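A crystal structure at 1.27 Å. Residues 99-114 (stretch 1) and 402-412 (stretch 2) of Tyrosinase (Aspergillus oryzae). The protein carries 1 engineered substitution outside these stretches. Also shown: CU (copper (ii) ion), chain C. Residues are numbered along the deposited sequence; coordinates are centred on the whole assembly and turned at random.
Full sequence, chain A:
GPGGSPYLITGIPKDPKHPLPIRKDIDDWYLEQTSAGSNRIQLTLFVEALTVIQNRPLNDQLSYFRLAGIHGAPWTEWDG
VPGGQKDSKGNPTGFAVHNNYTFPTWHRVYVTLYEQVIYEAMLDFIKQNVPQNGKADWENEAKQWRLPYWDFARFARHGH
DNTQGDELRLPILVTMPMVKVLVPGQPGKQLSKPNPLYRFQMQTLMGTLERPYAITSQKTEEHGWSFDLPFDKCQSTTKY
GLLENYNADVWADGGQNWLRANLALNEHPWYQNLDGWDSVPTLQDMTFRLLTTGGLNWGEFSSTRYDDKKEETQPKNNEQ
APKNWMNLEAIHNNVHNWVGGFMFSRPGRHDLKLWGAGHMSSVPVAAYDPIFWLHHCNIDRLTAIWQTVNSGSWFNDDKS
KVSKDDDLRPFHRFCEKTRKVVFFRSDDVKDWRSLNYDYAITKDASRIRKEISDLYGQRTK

Stretch 1 99-114: NNYTFPTWHRVYVTLY
Stretch 2 (402-412) VSKDDDLRPFH

What fills the apolar centre of the contact? F411, which has the largest area covered by the other stretch, points its CA-to-CB bond toward a regular helix running from F103 through L113 and beyond. Its chi1 is m (-56°) and chi2 is -50°, which sets the ring among W106, V109, Y110 and L113. F411 CE2 comes within 3.4 Å of W106 CE2, over one face of the indole; the F411 ring and the five-membered ring of W106 are 4.8 Å apart at their centroids, with planes at 40°, an oblique pair. V109 CG1 lies 3.5 Å from F411 CD2, Y110 CD1 3.6 Å from F411 CZ, and L113 CD2 3.8 Å from F411 CE1. Contacts at W106, V109, Y110 and L113 follow the helical repeat, so one side of the helix receives the ring.

How is the tryptophan fixed? The CA-to-CB bond of W106 points sideways to the loop, but its t rotamer (chi1 -173°, chi2 92°) brings the end of the side chain nearer. There W106 NE1 donates to R409 O at 2.8 Å and 166°, a nearly straight hydrogen bond close to the indole plane and the only direct one between the stretches. A cis peptide bond leads into P410, and F411 N bonds back to L408 O at 3.1 Å.

What continues the apolar surface toward the start of the helix? The CA-to-CB bond of L408 points toward stretch 1, with chi1 m and chi2 t. L408 CB is 4.1 Å from W106 CD1, L408 CD1 is 4.1 Å from V109 CG2, and L408 CD2 is 4.1 Å from T102 CB. In register, the CA atoms of W106 and L408 are 5.8 Å apart, those of V109 and F411 7.4 Å, and those of Y101 and S403 6.7 Å, so the two chains run in the same direction.

How does the contact end at its polar edge? Two type I turns meet here, N100 to F103 and S403 to D406, closed by F103 N to N100 O at 2.9 Å and D406 N to S403 O at 3.0 Å. T102 CG2 packs 3.6 Å from S403 O, and S403 OG lies 3.6 Å from Y101 CB. D406 (chi1 m) is linked by water to the turn that precedes the helix: one water donates to D406 OD2 at 2.6 Å and accepts from N100 ND2 at 2.9 Å, while a second donates to D406 OD2 at 2.7 Å and lies 2.7 Å from T102 OG1.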

# COMPACT_ATOMS: atom_id res chain seq x y z
N ASN A 99 -27.17 -0.29 15.42
CA ASN A 99 -27.80 -1.00 16.55
C ASN A 99 -29.24 -0.55 16.72
O ASN A 99 -29.74 -0.41 17.84
CB ASN A 99 -27.04 -0.81 17.87
CG ASN A 99 -27.42 -1.84 18.90
OD1 ASN A 99 -27.52 -3.04 18.61
ND2 ASN A 99 -27.66 -1.41 20.14
N ASN A 100 -29.94 -0.33 15.60
CA ASN A 100 -31.40 -0.22 15.62
C ASN A 100 -31.96 -0.78 14.33
O ASN A 100 -31.23 -0.92 13.34
CB ASN A 100 -31.84 1.22 15.83
CG ASN A 100 -33.22 1.36 16.44
OD1 ASN A 100 -33.90 0.37 16.74
ND2 ASN A 100 -33.63 2.61 16.64
N TYR A 101 -33.26 -1.05 14.32
CA TYR A 101 -33.91 -1.73 13.21
C TYR A 101 -34.01 -0.90 11.94
O TYR A 101 -34.30 -1.42 10.87
CB TYR A 101 -35.31 -2.22 13.65
CG TYR A 101 -35.20 -2.95 14.96
CD1 TYR A 101 -34.55 -4.19 15.00
CD2 TYR A 101 -35.70 -2.42 16.14
CE1 TYR A 101 -34.44 -4.88 16.20
CE2 TYR A 101 -35.59 -3.11 17.33
CZ TYR A 101 -34.95 -4.33 17.36
OH TYR A 101 -34.80 -5.06 18.51
N THR A 102 -33.77 0.41 12.05
CA THR A 102 -33.67 1.29 10.90
C THR A 102 -32.26 1.31 10.32
O THR A 102 -32.00 2.06 9.38
CB THR A 102 -34.13 2.71 11.30
OG1 THR A 102 -33.47 3.01 12.54
CG2 THR A 102 -35.64 2.80 11.51
N PHE A 103 -31.34 0.49 10.82
CA PHE A 103 -30.01 0.42 10.20
C PHE A 103 -30.11 0.21 8.71
O PHE A 103 -29.46 0.95 7.94
CB PHE A 103 -29.19 -0.67 10.91
CG PHE A 103 -28.02 -1.18 10.10
CD1 PHE A 103 -26.84 -0.43 10.03
CD2 PHE A 103 -28.11 -2.38 9.39
CE1 PHE A 103 -25.77 -0.84 9.27
CE2 PHE A 103 -27.03 -2.78 8.60
CZ PHE A 103 -25.89 -2.00 8.52
N PRO A 104 -30.86 -0.75 8.16
CA PRO A 104 -30.84 -0.91 6.69
C PRO A 104 -31.49 0.25 5.97
O PRO A 104 -31.08 0.58 4.84
CB PRO A 104 -31.64 -2.20 6.47
CG PRO A 104 -31.55 -2.92 7.79
CD PRO A 104 -31.62 -1.82 8.84
N THR A 105 -32.54 0.85 6.56
CA THR A 105 -33.26 1.87 5.78
C THR A 105 -32.56 3.21 5.83
O THR A 105 -32.50 3.94 4.82
CB THR A 105 -34.73 1.97 6.25
OG1 THR A 105 -34.69 2.07 7.67
CG2 THR A 105 -35.48 0.71 5.83
N TRP A 106 -31.96 3.55 6.98
CA TRP A 106 -31.14 4.78 7.00
C TRP A 106 -30.06 4.67 5.94
O TRP A 106 -29.82 5.60 5.15
CB TRP A 106 -30.54 4.99 8.42
CG TRP A 106 -29.86 6.33 8.48
CD1 TRP A 106 -30.44 7.50 8.88
CD2 TRP A 106 -28.51 6.64 8.13
NE1 TRP A 106 -29.53 8.55 8.80
CE2 TRP A 106 -28.35 8.03 8.33
CE3 TRP A 106 -27.43 5.88 7.64
CZ2 TRP A 106 -27.13 8.68 8.08
CZ3 TRP A 106 -26.24 6.53 7.39
CH2 TRP A 106 -26.09 7.92 7.60
N HIS A 107 -29.36 3.52 5.89
CA HIS A 107 -28.27 3.39 4.92
C HIS A 107 -28.78 3.29 3.50
O HIS A 107 -28.06 3.74 2.58
CB HIS A 107 -27.38 2.20 5.29
CG HIS A 107 -26.53 2.47 6.49
ND1 HIS A 107 -26.95 2.29 7.80
CD2 HIS A 107 -25.28 2.96 6.60
CE1 HIS A 107 -25.97 2.63 8.64
NE2 HIS A 107 -24.94 3.06 7.93
N ARG A 108 -29.99 2.79 3.25
CA ARG A 108 -30.55 2.77 1.91
C ARG A 108 -30.62 4.19 1.38
O ARG A 108 -30.25 4.46 0.22
CB ARG A 108 -31.93 2.10 1.92
CG ARG A 108 -32.62 2.17 0.55
CD ARG A 108 -33.78 1.17 0.44
NE ARG A 108 -33.29 -0.20 0.34
CZ ARG A 108 -34.01 -1.30 0.45
NH1 ARG A 108 -35.33 -1.28 0.65
NH2 ARG A 108 -33.40 -2.48 0.36
N VAL A 109 -31.12 5.12 2.21
CA VAL A 109 -31.21 6.52 1.77
C VAL A 109 -29.83 7.12 1.61
O VAL A 109 -29.57 7.87 0.64
CB VAL A 109 -32.07 7.34 2.76
CG1 VAL A 109 -32.19 8.79 2.27
CG2 VAL A 109 -33.48 6.78 2.95
N TYR A 110 -28.90 6.82 2.51
CA TYR A 110 -27.54 7.39 2.44
C TYR A 110 -26.86 7.01 1.15
O TYR A 110 -26.25 7.87 0.49
CB TYR A 110 -26.75 6.89 3.64
CG TYR A 110 -25.46 7.60 3.97
CD1 TYR A 110 -25.25 8.94 3.74
CD2 TYR A 110 -24.42 6.87 4.57
CE1 TYR A 110 -24.06 9.57 4.08
CE2 TYR A 110 -23.24 7.48 4.95
CZ TYR A 110 -23.05 8.84 4.68
OH TYR A 110 -21.86 9.40 5.07
N VAL A 111 -26.94 5.72 0.77
CA VAL A 111 -26.30 5.27 -0.47
C VAL A 111 -26.94 5.95 -1.68
O VAL A 111 -26.24 6.33 -2.63
CB VAL A 111 -26.40 3.75 -0.59
CG1 VAL A 111 -25.93 3.25 -1.97
CG2 VAL A 111 -25.56 3.07 0.50
N THR A 112 -28.25 6.15 -1.65
CA THR A 112 -28.95 6.81 -2.75
C THR A 112 -28.54 8.27 -2.85
O THR A 112 -28.38 8.81 -3.95
CB THR A 112 -30.47 6.71 -2.53
OG1 THR A 112 -30.85 5.33 -2.59
CG2 THR A 112 -31.26 7.44 -3.61
N LEU A 113 -28.33 8.95 -1.73
CA LEU A 113 -27.82 10.32 -1.77
C LEU A 113 -26.49 10.37 -2.52
O LEU A 113 -26.27 11.22 -3.38
CB LEU A 113 -27.65 10.85 -0.34
CG LEU A 113 -26.82 12.11 -0.12
CD1 LEU A 113 -27.42 13.32 -0.84
CD2 LEU A 113 -26.65 12.42 1.36
N TYR A 114 -25.57 9.47 -2.17
CA TYR A 114 -24.24 9.46 -2.79
C TYR A 114 -24.36 9.22 -4.29
O TYR A 114 -23.74 9.93 -5.09
CB TYR A 114 -23.43 8.35 -2.17
CG TYR A 114 -21.97 8.19 -2.48
CD1 TYR A 114 -21.03 9.15 -2.14
CD2 TYR A 114 -21.52 7.02 -3.10
CE1 TYR A 114 -19.68 8.99 -2.42
CE2 TYR A 114 -20.17 6.84 -3.35
CZ TYR A 114 -19.26 7.82 -3.02
OH TYR A 114 -17.93 7.61 -3.27
N VAL A 402 -41.69 -0.23 16.89
CA VAL A 402 -41.63 1.14 17.45
C VAL A 402 -40.79 2.08 16.60
O VAL A 402 -41.01 3.31 16.57
CB VAL A 402 -41.16 1.09 18.91
CG1 VAL A 402 -39.76 0.51 19.02
CG2 VAL A 402 -41.26 2.46 19.56
N SER A 403 -39.83 1.56 15.87
CA SER A 403 -38.89 2.36 15.09
C SER A 403 -39.40 2.68 13.70
O SER A 403 -38.80 3.51 12.99
CB SER A 403 -37.54 1.63 15.00
OG SER A 403 -37.65 0.51 14.14
N LYS A 404 -40.49 2.03 13.28
CA LYS A 404 -40.91 2.11 11.89
C LYS A 404 -41.03 3.56 11.44
O LYS A 404 -40.67 3.92 10.32
CB LYS A 404 -42.24 1.35 11.67
CG LYS A 404 -42.59 1.27 10.18
CD LYS A 404 -43.82 0.42 9.89
CE LYS A 404 -45.07 1.16 10.30
NZ LYS A 404 -45.39 2.31 9.40
N ASP A 405 -41.57 4.43 12.29
CA ASP A 405 -41.87 5.79 11.87
C ASP A 405 -40.80 6.80 12.22
O ASP A 405 -41.04 8.01 12.16
CB ASP A 405 -43.24 6.19 12.47
CG ASP A 405 -44.37 5.38 11.85
OD1 ASP A 405 -44.28 4.92 10.69
OD2 ASP A 405 -45.40 5.17 12.52
N ASP A 406 -39.59 6.33 12.55
CA ASP A 406 -38.53 7.29 12.86
C ASP A 406 -38.15 8.14 11.65
O ASP A 406 -37.97 7.62 10.54
CB ASP A 406 -37.26 6.55 13.31
CG ASP A 406 -37.34 5.92 14.68
OD1 ASP A 406 -38.33 6.07 15.41
OD2 ASP A 406 -36.35 5.24 15.05
N ASP A 407 -37.96 9.44 11.87
CA ASP A 407 -37.36 10.27 10.83
C ASP A 407 -35.92 9.83 10.59
O ASP A 407 -35.11 9.72 11.51
CB ASP A 407 -37.36 11.73 11.32
CG ASP A 407 -38.70 12.42 11.20
OD1 ASP A 407 -39.58 11.97 10.45
OD2 ASP A 407 -38.86 13.42 11.93
N LEU A 408 -35.58 9.61 9.33
CA LEU A 408 -34.22 9.25 8.95
C LEU A 408 -33.43 10.50 8.65
O LEU A 408 -33.04 10.82 7.52
CB LEU A 408 -34.28 8.29 7.76
CG LEU A 408 -35.09 7.02 7.97
CD1 LEU A 408 -35.18 6.22 6.67
CD2 LEU A 408 -34.49 6.16 9.08
N ARG A 409 -33.17 11.25 9.73
CA ARG A 409 -32.39 12.49 9.66
C ARG A 409 -30.99 12.16 9.17
O ARG A 409 -30.45 11.11 9.54
CB ARG A 409 -32.35 13.13 11.05
CG ARG A 409 -33.72 13.56 11.56
CD ARG A 409 -33.60 14.36 12.87
NE ARG A 409 -32.39 13.96 13.58
CZ ARG A 409 -31.53 14.78 14.17
NH1 ARG A 409 -30.45 14.31 14.79
NH2 ARG A 409 -31.76 16.09 14.16
N PRO A 410 -30.35 13.00 8.37
CA PRO A 410 -30.78 14.34 7.98
C PRO A 410 -31.39 14.43 6.59
O PRO A 410 -31.37 15.50 5.96
CB PRO A 410 -29.40 15.05 7.99
CG PRO A 410 -28.54 14.03 7.28
CD PRO A 410 -28.97 12.72 7.89
N PHE A 411 -31.98 13.35 6.11
CA PHE A 411 -32.32 13.21 4.70
C PHE A 411 -33.70 13.78 4.38
O PHE A 411 -34.69 13.29 4.90
CB PHE A 411 -32.26 11.74 4.30
CG PHE A 411 -30.92 11.09 4.59
CD1 PHE A 411 -29.74 11.70 4.16
CD2 PHE A 411 -30.85 9.88 5.26
CE1 PHE A 411 -28.51 11.08 4.40
CE2 PHE A 411 -29.64 9.25 5.47
CZ PHE A 411 -28.47 9.85 5.03
N HIS A 412 -33.73 14.78 3.52
CA HIS A 412 -34.96 15.47 3.15
C HIS A 412 -35.52 14.96 1.82
O HIS A 412 -34.77 14.61 0.90
CB HIS A 412 -34.72 16.97 3.03
CG HIS A 412 -34.45 17.61 4.36
ND1 HIS A 412 -33.26 18.22 4.64
CD2 HIS A 412 -35.20 17.77 5.47
CE1 HIS A 412 -33.27 18.72 5.86
NE2 HIS A 412 -34.45 18.46 6.38
CU CU C . -23.35 3.35 9.11
O HOH W 1 -36.14 4.00 17.31
O HOH W 2 -33.98 5.36 13.71
O HOH W 3 -22.01 2.04 8.67